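Local structure of particle-associated lyase (Acinetobacter bacteriophage AP22, 4Y9V) at residues Ala45-Tyr50 / Glu60-Val65; Thr64-Val69 / Lys75-Lys80. The protein binds the capsular saccharide of Acinetobacter baumannii and probably cleaves it, as the trimeric tailspike lyase of the phage. All coordinates share one frame; numbering follows the deposited sequence.

Interaction 1 (Ala45-Tyr50 / Glu60-Val65); sequences AHLDTY and EDISTV. With EDO (1,2-ethanediol), chain G; EDO (1,2-ethanediol), chain I.
L47, Y50, I62 and V65 join the two segments through apolar contact alone. V65 is the hub: its CG1 methyl, anti to the backbone N (chi1 -175°), enters between two residues of helix 47-54, lying 3.6 Å from Y50 CB and 3.7 Å from L47 CD1. It stands obliquely to the Y50 ring, while the L47 and V65 side chains run at about a right angle. The other branch of L47 meets I62, the N-cap residue of helix 63-71, CD2 lying 4.0 Å from I62 CD1. L51 and M54 of helix 47-54 add to the cover over V65.

Polar bonds lie to the flanks. D61 OD1 receives S63 N at 3.0 Å from above the carboxylate plane, closing an Asx turn, and S63 OG at 2.7 Å on the syn side; N87 N also reaches this oxygen. Y50 sends its hydroxyl to D72, and D48 is paired with R82 in a salt bridge. An ethanediol, probably from the crystallisation liquor, lies at the H46 ring edge, its O1 2.7 Å from ND1.

With Y50 OH, D48 and D61 bonded away from the shared surface, the two helix starts are joined by methyl packing, without any directional bond between them.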
# COMPACT_ATOMS: atom_id res chain seq x y z
N ALA A 45 -20.81 31.91 23.01
CA ALA A 45 -19.92 33.05 22.96
C ALA A 45 -19.68 33.45 21.48
O ALA A 45 -19.37 32.62 20.65
CB ALA A 45 -18.60 32.78 23.62
N HIS A 46 -19.83 34.73 21.22
CA HIS A 46 -19.59 35.34 19.92
C HIS A 46 -18.58 36.45 20.03
O HIS A 46 -18.65 37.28 20.92
CB HIS A 46 -20.89 35.93 19.38
CG HIS A 46 -21.96 34.94 19.05
ND1 HIS A 46 -21.93 34.28 17.84
CD2 HIS A 46 -23.04 34.50 19.72
CE1 HIS A 46 -22.98 33.46 17.80
NE2 HIS A 46 -23.68 33.58 18.94
N LEU A 47 -17.70 36.56 19.03
CA LEU A 47 -16.74 37.65 19.03
C LEU A 47 -17.44 39.01 19.05
O LEU A 47 -16.98 39.94 19.69
CB LEU A 47 -15.79 37.53 17.83
CG LEU A 47 -14.69 38.56 17.77
CD1 LEU A 47 -13.72 38.41 18.94
CD2 LEU A 47 -13.96 38.48 16.46
N ASP A 48 -18.57 39.13 18.34
CA ASP A 48 -19.21 40.44 18.21
C ASP A 48 -19.64 41.01 19.56
O ASP A 48 -19.60 42.23 19.74
CB ASP A 48 -20.41 40.37 17.28
CG ASP A 48 -20.05 40.55 15.80
OD1 ASP A 48 -19.12 39.86 15.34
OD2 ASP A 48 -20.75 41.31 15.13
N THR A 49 -20.09 40.18 20.51
CA THR A 49 -20.47 40.72 21.80
C THR A 49 -19.26 41.28 22.53
O THR A 49 -19.34 42.33 23.21
CB THR A 49 -21.20 39.66 22.67
OG1 THR A 49 -20.34 38.59 22.89
CG2 THR A 49 -22.53 39.29 22.08
N TYR A 50 -18.10 40.62 22.45
CA TYR A 50 -16.88 41.09 22.99
C TYR A 50 -16.41 42.40 22.35
O TYR A 50 -15.94 43.33 23.04
CB TYR A 50 -15.73 40.04 22.88
CG TYR A 50 -15.66 39.12 24.09
CD1 TYR A 50 -16.45 37.99 24.20
CD2 TYR A 50 -14.78 39.40 25.10
CE1 TYR A 50 -16.34 37.17 25.33
CE2 TYR A 50 -14.66 38.59 26.23
CZ TYR A 50 -15.45 37.49 26.33
OH TYR A 50 -15.38 36.65 27.44
N GLU A 60 -10.46 47.35 13.67
CA GLU A 60 -9.29 47.66 14.47
C GLU A 60 -8.55 46.38 14.85
O GLU A 60 -9.07 45.28 14.70
CB GLU A 60 -9.70 48.43 15.74
CG GLU A 60 -10.20 49.83 15.40
CD GLU A 60 -10.75 50.60 16.56
OE1 GLU A 60 -11.35 50.06 17.54
OE2 GLU A 60 -10.77 51.85 16.34
N ASP A 61 -7.33 46.50 15.37
CA ASP A 61 -6.63 45.33 15.91
C ASP A 61 -7.47 44.69 17.01
O ASP A 61 -7.83 45.36 17.99
CB ASP A 61 -5.27 45.80 16.45
CG ASP A 61 -4.35 44.73 16.97
OD1 ASP A 61 -4.65 43.53 16.85
OD2 ASP A 61 -3.26 45.11 17.48
N ILE A 62 -7.77 43.40 16.87
CA ILE A 62 -8.56 42.68 17.83
C ILE A 62 -7.72 41.83 18.78
O ILE A 62 -8.28 41.05 19.55
CB ILE A 62 -9.65 41.82 17.16
CG1 ILE A 62 -9.06 40.61 16.41
CG2 ILE A 62 -10.57 42.66 16.29
CD1 ILE A 62 -10.08 39.54 16.08
N SER A 63 -6.40 42.03 18.79
CA SER A 63 -5.54 41.24 19.69
C SER A 63 -6.01 41.28 21.15
O SER A 63 -6.05 40.24 21.81
CB SER A 63 -4.13 41.76 19.62
OG SER A 63 -3.55 41.55 18.33
N THR A 64 -6.34 42.46 21.65
CA THR A 64 -6.74 42.54 23.05
C THR A 64 -8.04 41.80 23.27
O THR A 64 -8.30 41.31 24.41
CB THR A 64 -6.90 43.98 23.57
OG1 THR A 64 -7.91 44.66 22.84
CG2 THR A 64 -5.58 44.72 23.57
N VAL A 65 -8.91 41.72 22.28
CA VAL A 65 -10.19 41.05 22.38
C VAL A 65 -9.98 39.54 22.42
O VAL A 65 -10.53 38.87 23.29
CB VAL A 65 -11.13 41.48 21.23
CG1 VAL A 65 -12.48 40.85 21.43
CG2 VAL A 65 -11.24 42.99 21.18
C1 EDO G . -21.24 34.87 14.65
O1 EDO G . -20.43 35.09 15.73
C2 EDO G . -20.87 33.60 13.83
O2 EDO G . -21.15 32.42 14.53
C1 EDO I . -23.22 43.15 16.66
O1 EDO I . -23.28 42.02 15.85
C2 EDO I . -23.28 44.52 16.03
O2 EDO I . -22.18 44.67 15.08

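Interaction 2 (Thr64-Val69 / Lys75-Lys80). With EDO (1,2-ethanediol), chain G; EDO (1,2-ethanediol), chain J.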
# COMPACT_ATOMS: atom_id res chain seq x y z
N THR A 64 -6.34 42.46 21.65
CA THR A 64 -6.74 42.54 23.05
C THR A 64 -8.04 41.80 23.27
O THR A 64 -8.30 41.31 24.41
CB THR A 64 -6.90 43.98 23.57
OG1 THR A 64 -7.91 44.66 22.84
CG2 THR A 64 -5.58 44.72 23.57
N VAL A 65 -8.91 41.72 22.28
CA VAL A 65 -10.19 41.05 22.38
C VAL A 65 -9.98 39.54 22.42
O VAL A 65 -10.53 38.87 23.29
CB VAL A 65 -11.13 41.48 21.23
CG1 VAL A 65 -12.48 40.85 21.43
CG2 VAL A 65 -11.24 42.99 21.18
N LEU A 66 -9.19 39.00 21.48
CA LEU A 66 -8.87 37.56 21.54
C LEU A 66 -8.21 37.18 22.86
O LEU A 66 -8.54 36.17 23.47
CB LEU A 66 -8.00 37.16 20.36
CG LEU A 66 -8.67 37.29 18.98
CD1 LEU A 66 -7.65 36.92 17.92
CD2 LEU A 66 -9.90 36.41 18.83
N ASN A 67 -7.27 38.03 23.31
CA ASN A 67 -6.62 37.75 24.60
C ASN A 67 -7.64 37.78 25.74
O ASN A 67 -7.55 36.97 26.67
CB ASN A 67 -5.47 38.70 24.84
CG ASN A 67 -4.19 38.30 24.11
OD1 ASN A 67 -3.98 37.07 23.91
ND2 ASN A 67 -3.39 39.22 23.68
N GLN A 68 -8.62 38.72 25.71
CA GLN A 68 -9.60 38.78 26.78
C GLN A 68 -10.52 37.56 26.75
O GLN A 68 -10.85 37.02 27.81
CB GLN A 68 -10.40 40.08 26.71
CG GLN A 68 -11.25 40.27 27.95
CD GLN A 68 -10.39 40.53 29.18
OE1 GLN A 68 -9.41 41.28 29.10
NE2 GLN A 68 -10.74 39.93 30.27
N VAL A 69 -10.96 37.15 25.56
CA VAL A 69 -11.82 35.97 25.45
C VAL A 69 -11.11 34.75 26.07
O VAL A 69 -11.76 34.06 26.90
CB VAL A 69 -12.17 35.70 23.97
CG1 VAL A 69 -12.85 34.34 23.84
CG2 VAL A 69 -13.04 36.80 23.38
N LYS A 75 -14.63 28.73 26.35
CA LYS A 75 -14.17 27.47 25.75
C LYS A 75 -14.64 27.22 24.34
O LYS A 75 -14.20 26.19 23.74
CB LYS A 75 -14.62 26.31 26.64
CG LYS A 75 -13.97 26.29 28.02
CD LYS A 75 -14.56 25.53 29.12
CE LYS A 75 -13.63 25.61 30.35
NZ LYS A 75 -13.52 27.01 30.92
N LYS A 76 -15.46 28.11 23.80
CA LYS A 76 -15.87 27.92 22.41
C LYS A 76 -16.30 29.29 21.93
O LYS A 76 -17.25 29.88 22.48
CB LYS A 76 -16.98 26.89 22.36
CG LYS A 76 -17.42 26.52 20.96
CD LYS A 76 -18.43 25.39 21.01
CE LYS A 76 -18.95 24.99 19.69
NZ LYS A 76 -19.77 23.71 19.72
N LEU A 77 -15.62 29.79 20.90
CA LEU A 77 -15.89 31.12 20.39
C LEU A 77 -16.36 31.06 18.94
O LEU A 77 -15.65 30.51 18.07
CB LEU A 77 -14.63 31.99 20.45
CG LEU A 77 -14.80 33.44 19.94
CD1 LEU A 77 -15.68 34.24 20.86
CD2 LEU A 77 -13.44 34.08 19.72
N HIS A 78 -17.52 31.64 18.67
CA HIS A 78 -18.06 31.78 17.31
C HIS A 78 -17.61 33.12 16.75
O HIS A 78 -17.68 34.14 17.44
CB HIS A 78 -19.58 31.69 17.34
CG HIS A 78 -20.08 30.36 17.74
ND1 HIS A 78 -20.15 29.90 19.02
CD2 HIS A 78 -20.51 29.36 16.91
CE1 HIS A 78 -20.63 28.59 18.93
NE2 HIS A 78 -20.85 28.30 17.67
N VAL A 79 -17.16 33.12 15.50
CA VAL A 79 -16.64 34.32 14.84
C VAL A 79 -17.36 34.56 13.52
O VAL A 79 -17.37 33.67 12.65
CB VAL A 79 -15.12 34.24 14.65
CG1 VAL A 79 -14.59 35.49 13.98
CG2 VAL A 79 -14.42 33.98 15.97
N LYS A 80 -17.90 35.76 13.36
CA LYS A 80 -18.53 36.21 12.13
C LYS A 80 -17.50 36.47 11.08
O LYS A 80 -16.40 37.00 11.31
CB LYS A 80 -19.30 37.49 12.44
CG LYS A 80 -20.03 38.13 11.28
CD LYS A 80 -20.91 39.32 11.67
CE LYS A 80 -21.50 40.04 10.51
NZ LYS A 80 -22.54 39.22 9.81
C1 EDO G . -21.24 34.87 14.65
O1 EDO G . -20.43 35.09 15.73
C2 EDO G . -20.87 33.60 13.83
O2 EDO G . -21.15 32.42 14.53
C1 EDO J . -18.91 29.48 25.47
O1 EDO J . -17.91 28.47 25.65
C2 EDO J . -19.31 30.09 26.77
O2 EDO J . -18.25 30.80 27.37
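A single strand side chain, L77, carries the whole strand side of this contact, meeting two residues one turn apart on helix 63-71. Its CG lies anti to the backbone N (chi1 -180°), which sends the forked end from the strand toward the helix. There the V69 CG1 methyl meets both prongs, 4.1 Å from L77 CD1 and 4.2 Å from L77 CD2, with the two side chains crossing at about a right angle. L66 comes in from the preceding turn and closes more loosely, its CD2 4.3 Å from L77 CD2. All three residues are buried, and the contact between them is purely apolar. Y50 of helix 47-54 and V74 of the following loop also pack on V69.

The polar edges of the strand are engaged elsewhere. L77 makes backbone hydrogen bonds to E97 and V99 of strand 96-100, whereas the H78 ring bonds through ND1 to A45 O. Two ethanediols, probably from the crystallisation liquor, make weak bonds to the backbone: one with K75 N, 3.4 Å from its O1, the other with H78 O, also 3.4 Å from its O1. The ethanediol at H78 O is also hydrogen-bonded to H46 ND1. K76 packs against V99 of the third subunit.

A short helix thus covers one face of a parallel sheet through a strand leucine, in the N-terminal part of a tailspike whose central region is a pectin lyase-like beta-helix.

How the interactions relate
Interactions 1 and 2 have centres 6 Å apart. Both use helix 63-71: V65 turns to helix 47-54, while L66 and V69 meet strand 77-79. The backbone completes the connection: strands 45-46 and 77-79 are parallel neighbours, where A45 O accepts from H78 N and L47 N donates to H78 O, each at 2.9 Å (probable hydrogen bonds). The H46 and H78 rings also meet, and one ethanediol touches both contacts. Together they form a single packed unit in the N-terminal part of the chain. Their centres lie 44 and 40 Å from that of the chain, and none of their residues belongs to the glycan pocket.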